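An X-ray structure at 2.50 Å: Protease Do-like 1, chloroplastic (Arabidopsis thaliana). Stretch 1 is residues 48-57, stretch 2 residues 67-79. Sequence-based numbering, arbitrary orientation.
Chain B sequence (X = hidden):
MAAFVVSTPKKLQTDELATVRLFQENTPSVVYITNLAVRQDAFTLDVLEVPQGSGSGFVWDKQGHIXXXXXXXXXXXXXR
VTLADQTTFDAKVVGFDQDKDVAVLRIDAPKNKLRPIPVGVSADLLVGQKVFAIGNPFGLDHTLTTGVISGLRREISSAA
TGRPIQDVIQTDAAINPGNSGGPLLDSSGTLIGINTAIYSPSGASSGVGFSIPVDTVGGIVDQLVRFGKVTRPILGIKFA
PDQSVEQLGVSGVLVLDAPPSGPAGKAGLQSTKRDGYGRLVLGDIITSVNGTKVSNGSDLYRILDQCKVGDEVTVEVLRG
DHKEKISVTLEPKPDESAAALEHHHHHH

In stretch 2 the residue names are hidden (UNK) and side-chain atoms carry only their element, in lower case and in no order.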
# COMPACT_ATOMS: atom_id res chain seq x y z
N LEU B 48 -24.70 -0.27 -23.69
CA LEU B 48 -24.05 -1.43 -24.28
C LEU B 48 -23.99 -2.50 -23.19
O LEU B 48 -23.79 -2.18 -22.01
CB LEU B 48 -22.63 -1.10 -24.74
CG LEU B 48 -22.41 0.26 -25.40
CD1 LEU B 48 -22.22 1.30 -24.30
CD2 LEU B 48 -21.18 0.22 -26.30
N GLU B 49 -24.18 -3.76 -23.57
CA GLU B 49 -24.09 -4.85 -22.59
C GLU B 49 -22.62 -5.28 -22.58
O GLU B 49 -21.99 -5.45 -23.63
CB GLU B 49 -24.99 -6.03 -23.00
CG GLU B 49 -26.49 -5.81 -22.79
CD GLU B 49 -26.97 -6.19 -21.39
OE1 GLU B 49 -26.75 -5.41 -20.43
OE2 GLU B 49 -27.56 -7.29 -21.25
N VAL B 50 -22.06 -5.44 -21.38
CA VAL B 50 -20.65 -5.80 -21.31
C VAL B 50 -20.28 -6.62 -20.08
O VAL B 50 -20.49 -6.19 -18.94
CB VAL B 50 -19.79 -4.51 -21.43
CG1 VAL B 50 -18.64 -4.51 -20.43
CG2 VAL B 50 -19.28 -4.38 -22.86
N PRO B 51 -19.71 -7.83 -20.31
CA PRO B 51 -19.27 -8.81 -19.30
C PRO B 51 -18.56 -8.24 -18.07
O PRO B 51 -17.55 -7.55 -18.19
CB PRO B 51 -18.38 -9.75 -20.11
CG PRO B 51 -19.06 -9.79 -21.42
CD PRO B 51 -19.44 -8.35 -21.67
N GLN B 52 -19.10 -8.52 -16.89
CA GLN B 52 -18.47 -8.07 -15.65
C GLN B 52 -18.09 -9.31 -14.84
O GLN B 52 -17.45 -9.21 -13.79
CB GLN B 52 -19.43 -7.19 -14.82
CG GLN B 52 -20.63 -7.94 -14.25
CD GLN B 52 -21.46 -7.11 -13.29
OE1 GLN B 52 -22.48 -7.57 -12.77
NE2 GLN B 52 -21.02 -5.87 -13.04
N GLY B 53 -18.50 -10.49 -15.33
CA GLY B 53 -18.22 -11.75 -14.67
C GLY B 53 -18.21 -12.96 -15.60
O GLY B 53 -18.71 -12.91 -16.73
N SER B 54 -17.61 -14.04 -15.13
CA SER B 54 -17.52 -15.29 -15.88
C SER B 54 -17.63 -16.47 -14.89
O SER B 54 -17.02 -16.47 -13.81
CB SER B 54 -16.19 -15.36 -16.66
OG SER B 54 -15.94 -16.65 -17.18
N GLY B 55 -18.42 -17.47 -15.25
CA GLY B 55 -18.59 -18.63 -14.40
C GLY B 55 -19.02 -19.85 -15.19
O GLY B 55 -19.03 -19.82 -16.44
N SER B 56 -19.32 -20.94 -14.49
CA SER B 56 -19.76 -22.13 -15.19
C SER B 56 -21.03 -22.70 -14.61
O SER B 56 -21.61 -22.16 -13.66
CB SER B 56 -18.67 -23.22 -15.21
OG SER B 56 -17.73 -23.01 -14.19
N GLY B 57 -21.46 -23.79 -15.24
CA GLY B 57 -22.66 -24.50 -14.84
C GLY B 57 -22.70 -25.79 -15.64
O GLY B 57 -21.83 -26.06 -16.48
N UNK B 67 -27.74 -25.48 -13.95
CA UNK B 67 -27.42 -25.27 -12.54
C UNK B 67 -26.14 -24.47 -12.37
O UNK B 67 -25.20 -24.57 -13.15
c UNK B 67 -27.25 -26.61 -11.80
c UNK B 67 -28.41 -27.51 -12.12
c UNK B 67 -27.17 -26.37 -10.30
N UNK B 68 -26.09 -23.65 -11.33
CA UNK B 68 -24.89 -22.88 -11.09
C UNK B 68 -24.93 -22.32 -9.68
O UNK B 68 -25.82 -22.63 -8.90
c UNK B 68 -24.76 -21.72 -12.10
o UNK B 68 -23.43 -21.19 -12.05
c UNK B 68 -25.73 -20.60 -11.77
N UNK B 69 -23.94 -21.51 -9.36
CA UNK B 69 -23.88 -20.89 -8.06
C UNK B 69 -24.71 -19.63 -8.19
O UNK B 69 -24.68 -18.93 -9.23
c UNK B 69 -21.64 -21.62 -7.04
c UNK B 69 -22.43 -20.49 -7.70
n UNK B 69 -22.31 -22.42 -6.23
o UNK B 69 -20.44 -21.75 -7.25
N UNK B 70 -25.47 -19.33 -7.15
CA UNK B 70 -26.23 -18.12 -7.20
C UNK B 70 -25.28 -16.93 -7.31
O UNK B 70 -25.52 -16.02 -8.12
c UNK B 70 -28.87 -14.08 -5.63
c UNK B 70 -28.96 -14.77 -6.84
c UNK B 70 -28.37 -16.02 -6.95
o UNK B 70 -29.40 -12.82 -5.50
c UNK B 70 -27.61 -15.88 -4.66
c UNK B 70 -27.69 -16.59 -5.86
c UNK B 70 -27.09 -17.97 -5.97
c UNK B 70 -28.20 -14.63 -4.55
N UNK B 71 -24.19 -16.93 -6.52
CA UNK B 71 -23.29 -15.78 -6.56
C UNK B 71 -22.73 -15.44 -7.94
O UNK B 71 -22.26 -14.34 -8.15
c UNK B 71 -19.69 -18.52 -6.09
n UNK B 71 -20.77 -18.02 -5.51
n UNK B 71 -19.19 -17.60 -6.90
c UNK B 71 -20.98 -16.74 -5.96
c UNK B 71 -19.98 -16.48 -6.83
c UNK B 71 -22.15 -15.90 -5.52
N UNK B 72 -22.83 -16.38 -8.87
CA UNK B 72 -22.36 -16.17 -10.24
C UNK B 72 -23.39 -15.38 -11.05
O UNK B 72 -23.06 -14.65 -11.98
c UNK B 72 -22.00 -17.38 -12.44
c UNK B 72 -22.15 -17.55 -10.94
c UNK B 72 -20.94 -18.24 -10.35
N UNK B 73 -24.66 -15.54 -10.68
CA UNK B 73 -25.82 -14.93 -11.32
C UNK B 73 -26.16 -13.57 -10.74
O UNK B 73 -26.65 -12.67 -11.45
c UNK B 73 -26.89 -17.06 -12.12
c UNK B 73 -27.04 -15.90 -11.15
c UNK B 73 -28.35 -15.21 -11.33
c UNK B 73 -26.53 -16.69 -13.50
N UNK B 74 -25.92 -13.40 -9.45
CA UNK B 74 -26.22 -12.14 -8.77
C UNK B 74 -25.87 -10.92 -9.60
O UNK B 74 -24.79 -10.84 -10.18
c UNK B 74 -26.16 -12.63 -6.25
c UNK B 74 -25.45 -12.05 -7.45
n UNK B 74 -25.80 -10.66 -4.78
c UNK B 74 -26.80 -11.53 -5.39
n UNK B 74 -27.23 -8.85 -4.57
n UNK B 74 -25.03 -8.70 -3.88
c UNK B 74 -26.03 -9.41 -4.40
N UNK B 75 -26.82 -9.97 -9.65
CA UNK B 75 -26.63 -8.71 -10.35
C UNK B 75 -26.49 -8.62 -11.87
O UNK B 75 -26.00 -7.62 -12.37
N UNK B 76 -26.91 -9.63 -12.61
CA UNK B 76 -26.79 -9.58 -14.07
C UNK B 76 -27.99 -8.98 -14.82
O UNK B 76 -29.08 -9.57 -14.84
c UNK B 76 -26.52 -10.97 -14.60
N UNK B 77 -27.80 -7.81 -15.44
CA UNK B 77 -28.89 -7.22 -16.19
C UNK B 77 -29.33 -8.28 -17.22
O UNK B 77 -30.51 -8.39 -17.55
o UNK B 77 -27.34 -6.04 -17.65
c UNK B 77 -28.48 -5.90 -16.85
N UNK B 78 -28.38 -9.08 -17.69
CA UNK B 78 -28.66 -10.15 -18.64
C UNK B 78 -27.57 -11.19 -18.48
O UNK B 78 -26.44 -10.87 -18.09
o UNK B 78 -28.83 -10.47 -22.32
o UNK B 78 -29.51 -11.81 -20.71
c UNK B 78 -29.02 -10.72 -21.11
c UNK B 78 -28.66 -9.63 -20.08
N UNK B 79 -27.91 -12.45 -18.75
CA UNK B 79 -26.95 -13.53 -18.65
C UNK B 79 -27.16 -14.46 -19.79
O UNK B 79 -28.29 -14.68 -20.22
c UNK B 79 -28.40 -14.47 -16.65
c UNK B 79 -27.05 -14.25 -17.30
c UNK B 79 -28.25 -14.54 -15.13
c UNK B 79 -29.01 -15.77 -17.18

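Position 67 carries three carbons, one bearing the other two, on a strand whose CA-to-CB bond points sideways to stretch 1. A fork at the first carbon with no heteroatom is valine, Val-67. Its backbone does the touching: O lies 3.1 Å from CA of Gly-57, an approach that the bare glycine permits, since a CB there would run into that same oxygen.

Position 68 has a carbon bearing one oxygen and one carbon, directed toward stretch 1, with the oxygen 2.6 Å from O of Ser-56. The branched hydroxyl is threonine, and Thr-68 OG1 donates a hydrogen bond to that carbonyl. A side chain thus does the bonding between these two strands, which run at 139° to each other.

Position 69 shows two carbons, the second carrying an oxygen and a nitrogen: the amide of asparagine. Asn-69 points sideways, and its side chain is hydrogen-bonded elsewhere in the structure.

At position 70 one carbon leads to a six-carbon ring bearing an oxygen, so this is tyrosine. Tyr-70 is buried but out of reach of stretch 1; its backbone O accepts from N of residues 73 and 74 as the chain coils.

Position 71 has one carbon and a five-membered ring of three carbons and two nitrogens, the imidazole of histidine. His-71 also lies out of reach; in a protease such a residue is a natural candidate for catalysis.

Position 72 repeats the three-carbon fork, now pointing toward stretch 1, and is valine. Val-72 CG1 sits 4.1 Å from CA of Gly-55, filling space where a CB on that glycine would clash.

Four carbons at position 73, forked at the first with one arm two carbons long, make isoleucine. Ile-73 faces no part of stretch 1 but opens a type II turn ending at position 76.

Position 74 has three carbons, a nitrogen, then a carbon with two more nitrogens: a guanidinium, hence arginine. The end of Arg-74 leads away from stretch 1.

Position 75 has no side-chain atoms and is glycine. The positive phi of Gly-75, 66°, suits its place in the turn.

A single carbon at position 76 means alanine; Ala-76 closes the turn, its N bonding to Ile-73 O at 3.3 Å.

Position 77 offers one carbon and one oxygen, the latter 2.9 Å from OE1 of Glu-49. This is serine, and Ser-77 OG is within hydrogen-bonding distance of that carboxylate.

Position 78 has two carbons, the second with two oxygens: aspartate. Asp-78 OD1 lies 3.6 Å from Glu-49 OE2, a pairing of like charges that should cost energy.

Position 79 has four carbons forked at the second, so leucine; Leu-79 is buried and points away.

The contact is small, 317 Å² in all, and works at its two ends. Glycines at 55 and 57 admit Val-72 and the Val-67 carbonyl, Thr-68 fastens Ser-56, and Glu-49 reaches the far end at Ser-77.

Stretch 2, residues 67-79: VTNYHVIRGASDL
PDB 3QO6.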